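Long-range contact in LamCAT (Aquimarina, PDB 6JH5), which probably hydrolyses beta-1,3-glucosidic bonds of laminarin, as a marine bacterial member of glycoside hydrolase family 16: residues A[89-94]-A[123-128]. Sequence-based numbering, arbitrary orientation.
Sequences MPSFMG and VNTEAQ
The amide N of Gly94 donates to OD1 of Asn124 over 2.7 Å, and this bond ties together two loops of the family 16 beta-jelly-roll sandwich: the link from strand 81-88 to strand 95-103, and the type II' turn Val123 to Glu126 that leads into strand 128-136. The donor lies in the carbonyl plane of the Asn124 amide, with an N-H...O angle of 162°. At the other branch of that amide, ND2 reaches the carbonyl O of Pro210, so both polar ends are engaged and the group's rotation is fixed. An alanine in place of Asn124 would probably leave the Gly94 N-H and the Pro210 carbonyl without these mates and free the Met93 methyl to shift.

That methyl comes from the bent side chain of Met93: CG sits beside its own backbone N, chi2 (-58°) turns SD and chi3 (-54°) turns CE, which lies 3.7 Å from Asn124 CG. SD of Met93 follows at 3.9 Å from Asn124 CB, the two side chains crossing obliquely. On the backbone, Asn124 CA makes a C-H...O contact of 3.2 Å to the carbonyl O of Phe92, which also accepts from Ser95 OG. The CB of Phe92 points away from the 123-128 segment, its ring meeting Phe219 edge-to-face, and its CA meets the methyl CG2 of Thr125 at 3.7 Å.

At the solvent-facing end, OG of Ser91 packs against Thr125 CA at 3.3 Å. A water bridges the loops there, hydrogen-bonded to Ser91 OG at 2.7 Å and donating a weak bond of 3.3 Å to the carbonyl O of Thr125.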
ATOM      1  N   MET A  89       4.013  -0.849  11.965  1.00 13.28           N
ATOM      2  CA  MET A  89       3.131  -1.972  11.613  1.00 13.80           C
ATOM      3  C   MET A  89       3.442  -3.191  12.467  1.00 14.56           C
ATOM      4  O   MET A  89       4.523  -3.307  12.941  1.00 16.16           O
ATOM      5  CB  MET A  89       3.302  -2.330  10.131  1.00 15.64           C
ATOM      6  CG  MET A  89       4.629  -2.965   9.807  1.00 14.37           C
ATOM      7  SD  MET A  89       4.988  -2.828   8.028  1.00 17.24           S
ATOM      8  CE  MET A  89       5.694  -1.185   7.924  1.00 16.43           C
ATOM      9  N   PRO A  90       2.503  -4.129  12.608  1.00 14.70           N
ATOM     10  CA  PRO A  90       2.756  -5.331  13.373  1.00 15.13           C
ATOM     11  C   PRO A  90       3.677  -6.275  12.589  1.00 15.68           C
ATOM     12  O   PRO A  90       3.832  -6.154  11.438  1.00 17.53           O
ATOM     13  CB  PRO A  90       1.401  -6.020  13.536  1.00 18.56           C
ATOM     14  CG  PRO A  90       0.423  -5.186  12.794  1.00 16.65           C
ATOM     15  CD  PRO A  90       1.172  -4.111  12.032  1.00 14.71           C
ATOM     16  N   SER A  91       4.254  -7.216  13.311  1.00 15.52           N
ATOM     17  CA  SER A  91       5.147  -8.220  12.710  1.00 14.80           C
ATOM     18  C   SER A  91       4.719  -9.574  13.277  1.00 15.01           C
ATOM     19  O   SER A  91       4.959  -9.837  14.420  1.00 17.32           O
ATOM     20  CB  SER A  91       6.567  -7.865  13.053  1.00 18.86           C
ATOM     21  OG  SER A  91       7.474  -8.838  12.582  1.00 22.35           O
ATOM     22  N   PHE A  92       4.028 -10.358  12.471  1.00 13.90           N
ATOM     23  CA  PHE A  92       3.568 -11.688  12.920  1.00 13.72           C
ATOM     24  C   PHE A  92       3.309 -12.567  11.700  1.00 14.38           C
ATOM     25  O   PHE A  92       3.060 -12.064  10.650  1.00 13.59           O
ATOM     26  CB  PHE A  92       2.327 -11.596  13.807  1.00 14.43           C
ATOM     27  CG  PHE A  92       1.090 -11.043  13.156  1.00 13.89           C
ATOM     28  CD1 PHE A  92       0.817  -9.692  13.200  1.00 14.54           C
ATOM     29  CD2 PHE A  92       0.198 -11.884  12.532  1.00 13.74           C
ATOM     30  CE1 PHE A  92      -0.336  -9.203  12.620  1.00 14.44           C
ATOM     31  CE2 PHE A  92      -0.951 -11.391  11.951  1.00 14.80           C
ATOM     32  CZ  PHE A  92      -1.216 -10.053  12.012  1.00 15.68           C
ATOM     33  N   MET A  93       3.319 -13.874  11.913  1.00 14.20           N
ATOM     34  CA  MET A  93       3.098 -14.789  10.772  1.00 13.96           C
ATOM     35  C   MET A  93       1.690 -14.598  10.192  1.00 13.94           C
ATOM     36  O   MET A  93       0.733 -14.672  10.902  1.00 13.85           O
ATOM     37  CB  MET A  93       3.330 -16.239  11.207  1.00 14.25           C
ATOM     38  CG  MET A  93       4.764 -16.523  11.608  1.00 17.47           C
ATOM     39  SD  MET A  93       6.013 -16.179  10.326  1.00 21.01           S
ATOM     40  CE  MET A  93       5.309 -17.167   9.009  1.00 21.10           C
ATOM     41  N   GLY A  94       1.650 -14.386   8.881  1.00 13.70           N
ATOM     42  CA  GLY A  94       0.410 -14.178   8.116  1.00 14.42           C
ATOM     43  C   GLY A  94       0.086 -12.718   7.854  1.00 14.41           C
ATOM     44  O   GLY A  94      -0.745 -12.458   7.044  1.00 15.17           O
ATOM     45  N   VAL A 123       5.773  -8.651   4.974  1.00 12.99           N
ATOM     46  CA  VAL A 123       5.056  -9.928   5.217  1.00 12.81           C
ATOM     47  C   VAL A 123       5.643 -10.629   6.432  1.00 13.34           C
ATOM     48  O   VAL A 123       6.817 -10.506   6.682  1.00 14.11           O
ATOM     49  CB  VAL A 123       5.075 -10.910   4.032  1.00 14.97           C
ATOM     50  CG1 VAL A 123       4.200 -10.478   2.871  1.00 16.61           C
ATOM     51  CG2 VAL A 123       6.482 -11.200   3.579  1.00 16.34           C
ATOM     52  N   ASN A 124       4.761 -11.301   7.140  1.00 13.66           N
ATOM     53  CA  ASN A 124       5.183 -12.200   8.227  1.00 13.66           C
ATOM     54  C   ASN A 124       6.063 -11.457   9.240  1.00 14.45           C
ATOM     55  O   ASN A 124       5.670 -10.427   9.677  1.00 15.21           O
ATOM     56  CB  ASN A 124       5.812 -13.441   7.605  1.00 14.02           C
ATOM     57  CG  ASN A 124       4.826 -14.239   6.781  1.00 14.84           C
ATOM     58  OD1 ASN A 124       3.668 -14.294   7.107  1.00 15.90           O
ATOM     59  ND2 ASN A 124       5.303 -14.819   5.708  1.00 16.28           N
ATOM     60  N   THR A 125       7.209 -12.024   9.588  1.00 15.27           N
ATOM     61  CA  THR A 125       8.113 -11.394  10.577  1.00 15.64           C
ATOM     62  C   THR A 125       9.424 -10.976   9.910  1.00 16.72           C
ATOM     63  O   THR A 125      10.407 -10.882  10.576  1.00 17.46           O
ATOM     64  CB  THR A 125       8.349 -12.335  11.765  1.00 16.79           C
ATOM     65  OG1 THR A 125       8.940 -13.547  11.322  1.00 16.83           O
ATOM     66  CG2 THR A 125       7.074 -12.655  12.508  1.00 16.80           C
ATOM     67  N   GLU A 126       9.372 -10.707   8.623  1.00 16.59           N
ATOM     68  CA  GLU A 126      10.633 -10.413   7.910  1.00 16.13           C
ATOM     69  C   GLU A 126      11.273  -9.153   8.472  1.00 15.80           C
ATOM     70  O   GLU A 126      10.586  -8.234   8.784  1.00 17.59           O
ATOM     71  CB  GLU A 126      10.398 -10.214   6.420  1.00 17.73           C
ATOM     72  CG  GLU A 126       9.956 -11.463   5.716  1.00 17.00           C
ATOM     73  CD  GLU A 126       9.962 -11.340   4.209  1.00 19.39           C
ATOM     74  OE1 GLU A 126      10.141 -10.225   3.712  1.00 18.25           O
ATOM     75  OE2 GLU A 126       9.768 -12.361   3.569  1.00 22.34           O
ATOM     76  N   ALA A 127      12.601  -9.131   8.477  1.00 19.50           N
ATOM     77  CA  ALA A 127      13.337  -7.962   8.984  1.00 20.59           C
ATOM     78  C   ALA A 127      13.682  -7.052   7.800  1.00 17.66           C
ATOM     79  O   ALA A 127      14.777  -6.601   7.702  1.00 17.68           O
ATOM     80  CB  ALA A 127      14.575  -8.391   9.728  1.00 21.52           C
ATOM     81  N   GLN A 128      12.735  -6.892   6.895  1.00 18.76           N
ATOM     82  CA  GLN A 128      12.937  -6.028   5.715  1.00 17.01           C
ATOM     83  C   GLN A 128      11.570  -5.658   5.147  1.00 17.35           C
ATOM     84  O   GLN A 128      10.598  -6.276   5.494  1.00 17.03           O
ATOM     85  CB  GLN A 128      13.674  -6.777   4.619  1.00 16.78           C
ATOM     86  CG  GLN A 128      12.872  -7.963   4.126  1.00 21.01           C
ATOM     87  CD  GLN A 128      13.599  -8.841   3.149  1.00 21.81           C
ATOM     88  OE1 GLN A 128      14.631  -8.483   2.644  1.00 26.64           O
ATOM     89  NE2 GLN A 128      13.031  -9.997   2.874  1.00 24.64           N
TER
HETATM   90  O   HOH W   1      10.035  -7.996  12.220  1.00 39.86           O